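Local atomic coordinates of acinetobacter secreted protease CpaA (Acinetobacter nosocomialis M2, PDB entry 6O38), a protein that acts as a secreted zinc metalloprotease, binds its chaperone CpaB and is probably exported by the type II secretion system. Residues Pro162-Thr166 and Val206-Leu210; Asp232-Ile238 and Tyr267-Ser273; Thr251-Ser255 and Tyr277-Ile281. One frame throughout, in Å; residues are numbered along the deposited sequence.

Interaction 1. Residues Pro162-Thr166 and Val206-Leu210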
loop_
_atom_site.group_PDB
_atom_site.type_symbol
_atom_site.label_atom_id
_atom_site.label_comp_id
_atom_site.label_asym_id
_atom_site.label_seq_id
_atom_site.Cartn_x
_atom_site.Cartn_y
_atom_site.Cartn_z
ATOM N N PRO A 162 -2.100 13.291 19.313
ATOM C CA PRO A 162 -2.128 14.710 19.713
ATOM C C PRO A 162 -1.205 15.576 18.859
ATOM O O PRO A 162 -0.236 16.170 19.342
ATOM C CB PRO A 162 -1.686 14.642 21.180
ATOM C CG PRO A 162 -0.768 13.471 21.230
ATOM C CD PRO A 162 -1.293 12.470 20.234
ATOM N N SER A 163 -1.509 15.655 17.566
ATOM C CA SER A 163 -0.698 16.428 16.642
ATOM C C SER A 163 -0.998 17.921 16.789
ATOM O O SER A 163 -1.846 18.341 17.580
ATOM C CB SER A 163 -0.930 15.956 15.208
ATOM O OG SER A 163 -0.637 14.575 15.076
ATOM N N SER A 164 -0.286 18.735 16.008
ATOM C CA SER A 164 -0.388 20.193 16.092
ATOM C C SER A 164 -1.580 20.681 15.267
ATOM O O SER A 164 -1.448 21.400 14.275
ATOM C CB SER A 164 0.910 20.840 15.628
ATOM O OG SER A 164 2.019 20.343 16.356
ATOM N N PHE A 165 -2.775 20.292 15.713
ATOM C CA PHE A 165 -4.014 20.643 15.016
ATOM C C PHE A 165 -4.417 22.076 15.369
ATOM O O PHE A 165 -5.423 22.339 16.032
ATOM C CB PHE A 165 -5.123 19.656 15.354
ATOM C CG PHE A 165 -4.926 18.292 14.757
ATOM C CD1 PHE A 165 -5.083 18.088 13.397
ATOM C CD2 PHE A 165 -4.598 17.211 15.558
ATOM C CE1 PHE A 165 -4.902 16.835 12.844
ATOM C CE2 PHE A 165 -4.422 15.953 15.012
ATOM C CZ PHE A 165 -4.574 15.765 13.653
ATOM N N THR A 166 -3.604 23.018 14.903
ATOM C CA THR A 166 -3.917 24.431 15.047
ATOM C C THR A 166 -4.617 24.934 13.792
ATOM O O THR A 166 -4.359 24.464 12.681
ATOM C CB THR A 166 -2.650 25.252 15.305
ATOM O OG1 THR A 166 -1.646 24.906 14.343
ATOM C CG2 THR A 166 -2.116 24.979 16.705
ATOM N N VAL A 206 7.426 23.327 14.125
ATOM C CA VAL A 206 6.347 23.139 13.168
ATOM C C VAL A 206 5.091 23.824 13.689
ATOM O O VAL A 206 4.924 24.058 14.889
ATOM C CB VAL A 206 6.087 21.645 12.881
ATOM C CG1 VAL A 206 7.292 21.020 12.198
ATOM C CG2 VAL A 206 5.749 20.908 14.166
ATOM N N ASN A 207 4.185 24.143 12.764
ATOM C CA ASN A 207 2.979 24.894 13.072
ATOM C C ASN A 207 1.697 24.144 12.745
ATOM O O ASN A 207 0.611 24.648 13.055
ATOM C CB ASN A 207 2.984 26.233 12.315
ATOM C CG ASN A 207 2.373 27.362 13.118
ATOM O OD1 ASN A 207 1.971 27.177 14.266
ATOM N ND2 ASN A 207 2.305 28.547 12.518
ATOM N N SER A 208 1.787 22.966 12.139
ATOM C CA SER A 208 0.620 22.239 11.657
ATOM C C SER A 208 0.989 20.764 11.578
ATOM O O SER A 208 2.172 20.408 11.659
ATOM C CB SER A 208 0.163 22.776 10.287
ATOM O OG SER A 208 1.048 22.371 9.258
ATOM N N PRO A 209 -0.001 19.871 11.430
ATOM C CA PRO A 209 0.325 18.435 11.389
ATOM C C PRO A 209 1.084 18.011 10.144
ATOM O O PRO A 209 1.659 16.916 10.138
ATOM C CB PRO A 209 -1.050 17.752 11.454
ATOM C CG PRO A 209 -1.988 18.796 11.937
ATOM C CD PRO A 209 -1.457 20.093 11.435
ATOM N N LEU A 210 1.111 18.832 9.097
ATOM C CA LEU A 210 1.788 18.476 7.852
ATOM C C LEU A 210 2.455 19.722 7.287
ATOM O O LEU A 210 1.770 20.632 6.809
ATOM C CB LEU A 210 0.806 17.876 6.844
ATOM C CG LEU A 210 1.400 17.417 5.513
ATOM C CD1 LEU A 210 2.520 16.417 5.750
ATOM C CD2 LEU A 210 0.322 16.819 4.621
#
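Val206 opens the contact lightly: its CG2 lies 4.4 Å from Ser164 OG, a hydroxyl whose hydrogen bonds go to Asn231 and Asp234. Next, the carbonyl O of Asn207 comes within 2.6 Å of Thr166 OG1, and it also lies 4.0 Å from Ser164 O. Ser208 then brings the CA atoms closest, its CA 5.0 Å from that of Ser164, and its CA–H points at Ser164 O (CA to O 3.4 Å, 145° at the hydrogen). Pro209 supplies the largest buried area. Its CD sits 3.1 Å from the same Ser164 O, its CG 3.5 Å from Phe165 CD1, and its CB 4.2 Å from Ser163 CB. Ser164 and Phe165 are each the centre of an inverse gamma turn, closed by weak hydrogen bonds from Phe165 N to Ser163 O (2.9 Å) and Thr166 N to Ser164 O (2.8 Å). The Phe165 ring also packs edge-to-face against Phe175 and Tyr173. With the two segments running 103° apart and no clear hydrogen bond between them, this is loop-on-loop packing. It joins successive StcE-type beta-sandwich repeats, the loop before strand 166-167 meeting the one that leads into strand 210-215.

Interaction 2. Residues Asp232-Ile238 and Tyr267-Ser273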
loop_
_atom_site.group_PDB
_atom_site.type_symbol
_atom_site.label_atom_id
_atom_site.label_comp_id
_atom_site.label_asym_id
_atom_site.label_seq_id
_atom_site.Cartn_x
_atom_site.Cartn_y
_atom_site.Cartn_z
ATOM N N ASP A 232 3.141 14.812 18.681
ATOM C CA ASP A 232 3.124 13.419 18.251
ATOM C C ASP A 232 2.509 13.282 16.863
ATOM O O ASP A 232 1.400 13.762 16.611
ATOM C CB ASP A 232 2.356 12.567 19.262
ATOM C CG ASP A 232 2.758 11.105 19.219
ATOM O OD1 ASP A 232 3.779 10.787 18.572
ATOM O OD2 ASP A 232 2.058 10.276 19.838
ATOM N N ARG A 233 3.258 12.650 15.956
ATOM C CA ARG A 233 2.829 12.305 14.602
ATOM C C ARG A 233 2.737 13.508 13.670
ATOM O O ARG A 233 2.102 13.423 12.614
ATOM C CB ARG A 233 1.497 11.542 14.603
ATOM C CG ARG A 233 1.647 10.028 14.562
ATOM C CD ARG A 233 2.558 9.526 15.670
ATOM N NE ARG A 233 2.684 8.072 15.659
ATOM C CZ ARG A 233 3.164 7.358 16.673
ATOM N NH1 ARG A 233 3.564 7.965 17.783
ATOM N NH2 ARG A 233 3.244 6.039 16.577
ATOM N N ASP A 234 3.345 14.637 14.030
ATOM C CA ASP A 234 3.525 15.706 13.057
ATOM C C ASP A 234 4.429 15.226 11.929
ATOM O O ASP A 234 5.348 14.430 12.136
ATOM C CB ASP A 234 4.116 16.952 13.717
ATOM C CG ASP A 234 3.120 17.669 14.607
ATOM O OD1 ASP A 234 1.901 17.476 14.417
ATOM O OD2 ASP A 234 3.558 18.439 15.487
ATOM N N ARG A 235 4.165 15.716 10.720
ATOM C CA ARG A 235 4.867 15.237 9.539
ATOM C C ARG A 235 5.493 16.393 8.775
ATOM O O ARG A 235 4.913 17.479 8.682
ATOM C CB ARG A 235 3.931 14.450 8.615
ATOM C CG ARG A 235 3.551 13.086 9.160
ATOM C CD ARG A 235 2.848 12.240 8.116
ATOM N NE ARG A 235 2.498 10.923 8.640
ATOM C CZ ARG A 235 2.254 9.858 7.884
ATOM N NH1 ARG A 235 2.323 9.951 6.563
ATOM N NH2 ARG A 235 1.943 8.700 8.448
ATOM N N ILE A 236 6.683 16.145 8.233
ATOM C CA ILE A 236 7.391 17.096 7.387
ATOM C C ILE A 236 7.730 16.397 6.080
ATOM O O ILE A 236 8.396 15.355 6.085
ATOM C CB ILE A 236 8.669 17.633 8.055
ATOM C CG1 ILE A 236 8.320 18.510 9.258
ATOM C CG2 ILE A 236 9.514 18.406 7.053
ATOM C CD1 ILE A 236 9.533 19.062 9.971
ATOM N N ILE A 237 7.270 16.962 4.968
ATOM C CA ILE A 237 7.619 16.495 3.631
ATOM C C ILE A 237 8.609 17.483 3.034
ATOM O O ILE A 237 8.382 18.698 3.068
ATOM C CB ILE A 237 6.377 16.345 2.737
ATOM C CG1 ILE A 237 5.440 15.275 3.301
ATOM C CG2 ILE A 237 6.782 15.998 1.313
ATOM C CD1 ILE A 237 4.133 15.151 2.550
ATOM N N ILE A 238 9.708 16.962 2.495
ATOM C CA ILE A 238 10.741 17.771 1.860
ATOM C C ILE A 238 10.800 17.377 0.392
ATOM O O ILE A 238 11.054 16.211 0.065
ATOM C CB ILE A 238 12.108 17.592 2.541
ATOM C CG1 ILE A 238 12.007 17.948 4.027
ATOM C CG2 ILE A 238 13.159 18.451 1.859
ATOM C CD1 ILE A 238 13.310 17.818 4.781
ATOM N N TYR A 267 11.306 13.326 0.611
ATOM C CA TYR A 267 11.471 12.681 1.904
ATOM C C TYR A 267 10.292 13.036 2.797
ATOM O O TYR A 267 9.774 14.155 2.741
ATOM C CB TYR A 267 12.778 13.107 2.583
ATOM C CG TYR A 267 14.035 12.565 1.940
ATOM C CD1 TYR A 267 14.548 13.136 0.783
ATOM C CD2 TYR A 267 14.718 11.494 2.500
ATOM C CE1 TYR A 267 15.701 12.648 0.195
ATOM C CE2 TYR A 267 15.871 10.998 1.922
ATOM C CZ TYR A 267 16.359 11.580 0.770
ATOM O OH TYR A 267 17.505 11.088 0.190
ATOM N N GLU A 268 9.875 12.081 3.625
ATOM C CA GLU A 268 8.793 12.290 4.576
ATOM C C GLU A 268 9.258 11.855 5.956
ATOM O O GLU A 268 9.830 10.771 6.109
ATOM C CB GLU A 268 7.533 11.519 4.168
ATOM C CG GLU A 268 6.256 12.036 4.810
ATOM C CD GLU A 268 5.017 11.327 4.298
ATOM O OE1 GLU A 268 3.924 11.554 4.861
ATOM O OE2 GLU A 268 5.134 10.542 3.334
ATOM N N PHE A 269 9.009 12.697 6.955
ATOM C CA PHE A 269 9.417 12.428 8.324
ATOM C C PHE A 269 8.205 12.515 9.237
ATOM O O PHE A 269 7.267 13.273 8.981
ATOM C CB PHE A 269 10.497 13.411 8.803
ATOM C CG PHE A 269 11.728 13.431 7.942
ATOM C CD1 PHE A 269 11.771 14.198 6.789
ATOM C CD2 PHE A 269 12.839 12.680 8.285
ATOM C CE1 PHE A 269 12.902 14.217 5.995
ATOM C CE2 PHE A 269 13.972 12.694 7.495
ATOM C CZ PHE A 269 14.003 13.464 6.349
HETATM N N MSE A 270 8.233 11.726 10.305
HETATM C CA MSE A 270 7.142 11.705 11.269
HETATM C C MSE A 270 7.688 11.682 12.688
HETATM O O MSE A 270 8.474 10.803 13.043
HETATM C CB MSE A 270 6.237 10.497 11.032
HETATM C CG MSE A 270 5.057 10.413 11.982
HETATM SE SE MSE A 270 4.130 8.707 11.850
HETATM C CE MSE A 270 5.562 7.539 12.471
ATOM N N TYR A 271 7.266 12.644 13.502
ATOM C CA TYR A 271 7.769 12.752 14.863
ATOM C C TYR A 271 7.094 11.727 15.765
ATOM O O TYR A 271 5.897 11.453 15.636
ATOM C CB TYR A 271 7.546 14.161 15.411
ATOM C CG TYR A 271 8.326 14.439 16.674
ATOM C CD1 TYR A 271 9.694 14.677 16.627
ATOM C CD2 TYR A 271 7.701 14.456 17.914
ATOM C CE1 TYR A 271 10.416 14.928 17.776
ATOM C CE2 TYR A 271 8.416 14.707 19.070
ATOM C CZ TYR A 271 9.772 14.944 18.995
ATOM O OH TYR A 271 10.490 15.194 20.141
ATOM N N VAL A 272 7.875 11.161 16.682
ATOM C CA VAL A 272 7.412 10.132 17.603
ATOM C C VAL A 272 7.723 10.627 19.010
ATOM O O VAL A 272 8.894 10.685 19.406
ATOM C CB VAL A 272 8.075 8.773 17.336
ATOM C CG1 VAL A 272 7.471 7.704 18.223
ATOM C CG2 VAL A 272 7.938 8.389 15.869
ATOM N N SER A 273 6.678 10.989 19.761
ATOM C CA SER A 273 6.875 11.668 21.039
ATOM C C SER A 273 7.580 10.773 22.053
ATOM O O SER A 273 8.551 11.192 22.694
ATOM C CB SER A 273 5.530 12.146 21.588
ATOM O OG SER A 273 5.060 13.270 20.865
#
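Strands 235-238 and 267-272 run antiparallel, with their axes 4.7 Å apart at closest approach and 164° between their directions, as neighbours in the sheet of an StcE-type beta-sandwich domain. Ile236 with Phe269 and Ile238 with Tyr267 are hydrogen-bonded pairs: Ile236 N to Phe269 O (3.0 Å), Phe269 N to Ile236 O (2.9 Å), Ile238 N to Tyr267 O (2.8 Å) and Tyr267 N to Ile238 O (2.9 Å). Arg235 with Met270 and Ile237 with Glu268 are the non-hydrogen-bonded pairs, with CA atoms 4.5 Å apart in each. On the N-terminal side of strand 235-238 the pairing continues through Tyr271 N to Asp234 O (3.0 Å) and Arg233 N to Tyr271 O (2.9 Å).

Side chains alternate between two faces. Ile236, Ile238, Tyr267 and Phe269 share one face, all four of them buried; there Ile238 CD1 lies 3.8 Å from Phe269 CE1, and Ile248 of strand 246-248 packs against Ile238, Tyr267 and Phe269. Arg235, Ile237, Glu268 and the selenomethionine Met270 occupy the other. There Ile237 CG1 meets Glu268 CG at 3.7 Å, and Arg235 NH1 forms a salt bridge with Glu268 OE1 (2.8 Å), which lies near the guanidinium plane. The second guanidinium nitrogen, NH2, reaches Pro543 O. Met270 SE is 3.9 Å from Arg233 CG. At the far end, Asp232 OD1 serves two partners: it accepts Ser273 N at 3.1 Å with a nearly straight 168° angle, and it forms a salt bridge with Arg233 NH1 at 2.9 Å.

Interaction 3. Residues Thr251-Ser255 and Tyr277-Ile281. With SO4 (sulfate ion), chain P.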
loop_
_atom_site.group_PDB
_atom_site.type_symbol
_atom_site.label_atom_id
_atom_site.label_comp_id
_atom_site.label_asym_id
_atom_site.label_seq_id
_atom_site.Cartn_x
_atom_site.Cartn_y
_atom_site.Cartn_z
ATOM N N THR A 251 20.654 14.986 12.173
ATOM C CA THR A 251 20.335 15.335 13.551
ATOM C C THR A 251 18.824 15.377 13.754
ATOM O O THR A 251 18.074 15.806 12.873
ATOM C CB THR A 251 20.955 16.683 13.922
ATOM O OG1 THR A 251 20.611 17.662 12.933
ATOM C CG2 THR A 251 22.470 16.567 14.014
ATOM N N ASN A 252 18.385 14.901 14.920
ATOM C CA ASN A 252 16.989 14.776 15.333
ATOM C C ASN A 252 16.231 13.721 14.536
ATOM O O ASN A 252 15.023 13.557 14.747
ATOM C CB ASN A 252 16.227 16.107 15.250
ATOM C CG ASN A 252 16.950 17.236 15.956
ATOM O OD1 ASN A 252 17.476 17.061 17.054
ATOM N ND2 ASN A 252 16.984 18.404 15.324
ATOM N N VAL A 253 16.889 13.001 13.631
ATOM C CA VAL A 253 16.258 11.970 12.819
ATOM C C VAL A 253 16.754 10.611 13.293
ATOM O O VAL A 253 17.933 10.453 13.629
ATOM C CB VAL A 253 16.558 12.175 11.320
ATOM C CG1 VAL A 253 15.808 11.156 10.474
ATOM C CG2 VAL A 253 16.205 13.593 10.898
ATOM N N ASN A 254 15.852 9.629 13.317
ATOM C CA ASN A 254 16.198 8.264 13.714
ATOM C C ASN A 254 16.763 7.492 12.520
ATOM O O ASN A 254 16.264 6.442 12.113
ATOM C CB ASN A 254 14.981 7.563 14.302
ATOM C CG ASN A 254 15.307 6.191 14.859
ATOM O OD1 ASN A 254 16.397 5.966 15.385
ATOM N ND2 ASN A 254 14.363 5.265 14.741
ATOM N N SER A 255 17.837 8.042 11.955
ATOM C CA SER A 255 18.495 7.429 10.809
ATOM C C SER A 255 19.847 8.078 10.553
ATOM O O SER A 255 19.969 9.307 10.569
ATOM C CB SER A 255 17.617 7.540 9.559
ATOM O OG SER A 255 18.302 7.069 8.411
ATOM N N TYR A 277 12.212 11.634 18.473
ATOM C CA TYR A 277 12.936 11.899 17.238
ATOM C C TYR A 277 11.976 11.836 16.058
ATOM O O TYR A 277 10.819 11.426 16.187
ATOM C CB TYR A 277 14.111 10.926 17.048
ATOM C CG TYR A 277 13.790 9.450 17.216
ATOM C CD1 TYR A 277 12.733 8.855 16.535
ATOM C CD2 TYR A 277 14.572 8.645 18.033
ATOM C CE1 TYR A 277 12.452 7.510 16.682
ATOM C CE2 TYR A 277 14.300 7.299 18.184
ATOM C CZ TYR A 277 13.240 6.736 17.505
ATOM O OH TYR A 277 12.966 5.397 17.654
ATOM N N TRP A 278 12.478 12.245 14.895
ATOM C CA TRP A 278 11.743 12.134 13.642
ATOM C C TRP A 278 12.020 10.767 13.027
ATOM O O TRP A 278 13.180 10.413 12.788
ATOM C CB TRP A 278 12.141 13.243 12.670
ATOM C CG TRP A 278 11.737 14.619 13.102
ATOM C CD1 TRP A 278 12.478 15.501 13.831
ATOM C CD2 TRP A 278 10.495 15.276 12.821
ATOM N NE1 TRP A 278 11.776 16.666 14.025
ATOM C CE2 TRP A 278 10.554 16.553 13.415
ATOM C CE3 TRP A 278 9.338 14.908 12.127
ATOM C CZ2 TRP A 278 9.501 17.462 13.337
ATOM C CZ3 TRP A 278 8.295 15.811 12.051
ATOM C CH2 TRP A 278 8.383 17.073 12.653
ATOM N N GLN A 279 10.961 10.002 12.780
ATOM C CA GLN A 279 11.075 8.717 12.105
ATOM C C GLN A 279 11.045 8.930 10.597
ATOM O O GLN A 279 10.211 9.686 10.089
ATOM C CB GLN A 279 9.947 7.779 12.535
ATOM C CG GLN A 279 9.965 6.419 11.848
ATOM C CD GLN A 279 11.000 5.478 12.437
ATOM O OE1 GLN A 279 11.712 5.827 13.379
ATOM N NE2 GLN A 279 11.087 4.274 11.882
ATOM N N LEU A 280 11.958 8.272 9.887
ATOM C CA LEU A 280 11.994 8.345 8.429
ATOM C C LEU A 280 11.020 7.319 7.865
ATOM O O LEU A 280 11.245 6.109 7.978
ATOM C CB LEU A 280 13.410 8.103 7.914
ATOM C CG LEU A 280 13.571 8.021 6.396
ATOM C CD1 LEU A 280 13.223 9.351 5.745
ATOM C CD2 LEU A 280 14.983 7.592 6.023
ATOM N N ILE A 281 9.935 7.796 7.258
ATOM C CA ILE A 281 8.876 6.921 6.762
ATOM C C ILE A 281 8.808 6.865 5.243
ATOM O O ILE A 281 8.077 6.017 4.707
ATOM C CB ILE A 281 7.499 7.322 7.335
ATOM C CG1 ILE A 281 7.143 8.751 6.923
ATOM C CG2 ILE A 281 7.492 7.181 8.849
ATOM C CD1 ILE A 281 5.802 9.216 7.443
HETATM S S SO4 P . 14.038 2.823 19.163
HETATM O O1 SO4 P . 14.051 2.073 20.415
HETATM O O2 SO4 P . 15.261 2.546 18.415
HETATM O O3 SO4 P . 12.880 2.424 18.370
HETATM O O4 SO4 P . 13.961 4.252 19.452
#
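Asn254 does most of the side-chain work here. With chi1 in the t well, its CB stands 3.4 Å from the centroid of the Tyr277 ring and 13° off the ring normal, a CH-pi contact over the face, while ND2 donates to Gln279 OE1 (3.0 Å, 176°). Tyr277, with chi1 at p, has its ring under Asn254 CB, and its OH bonds sulfate O4 at a very short 2.4 Å. The sulfate, probably from the crystallisation liquor, also binds Lys275. The indole of Trp278 hydrogen-bonds Pro227 O through NE1, and Val253 CG2 lies 4.4 Å from Trp278 CB. Two backbone hydrogen bonds bracket Val253: Trp278 N to Asn252 O (2.9 Å) and Asn254 N to Trp278 O (2.8 Å). Asn254 also centres an inverse gamma turn, where the loop bends away. This is a single beta bridge, tying the loop after strand 246-248 to strand 277-288 of the beta-sandwich domain.

Overall arrangement
Interactions 2 and 3 interlock within one StcE-type beta-sandwich range: their centres are about 8 Å apart, their segments alternate along the chain, and strands 266-272 and 277-288 are neighbours, with probable hydrogen bonds from Gln279 N to Met270 O (2.6 Å) and Val272 N to Tyr277 O (3.0 Å). Interaction 1, about 10 Å from interaction 2 between centres, brings the preceding repeat against the loop that leads into strand 235-238: Ser164 OG lies 2.6 Å from Asp234 OD2 and Ser163 OG 2.7 Å from Asp232 O. It is about 17 Å from interaction 3 between centres, touching it through Val206 CG1 and Trp278 CH2 (4.1 Å). None includes the zinc ligands His498, His502 and His508.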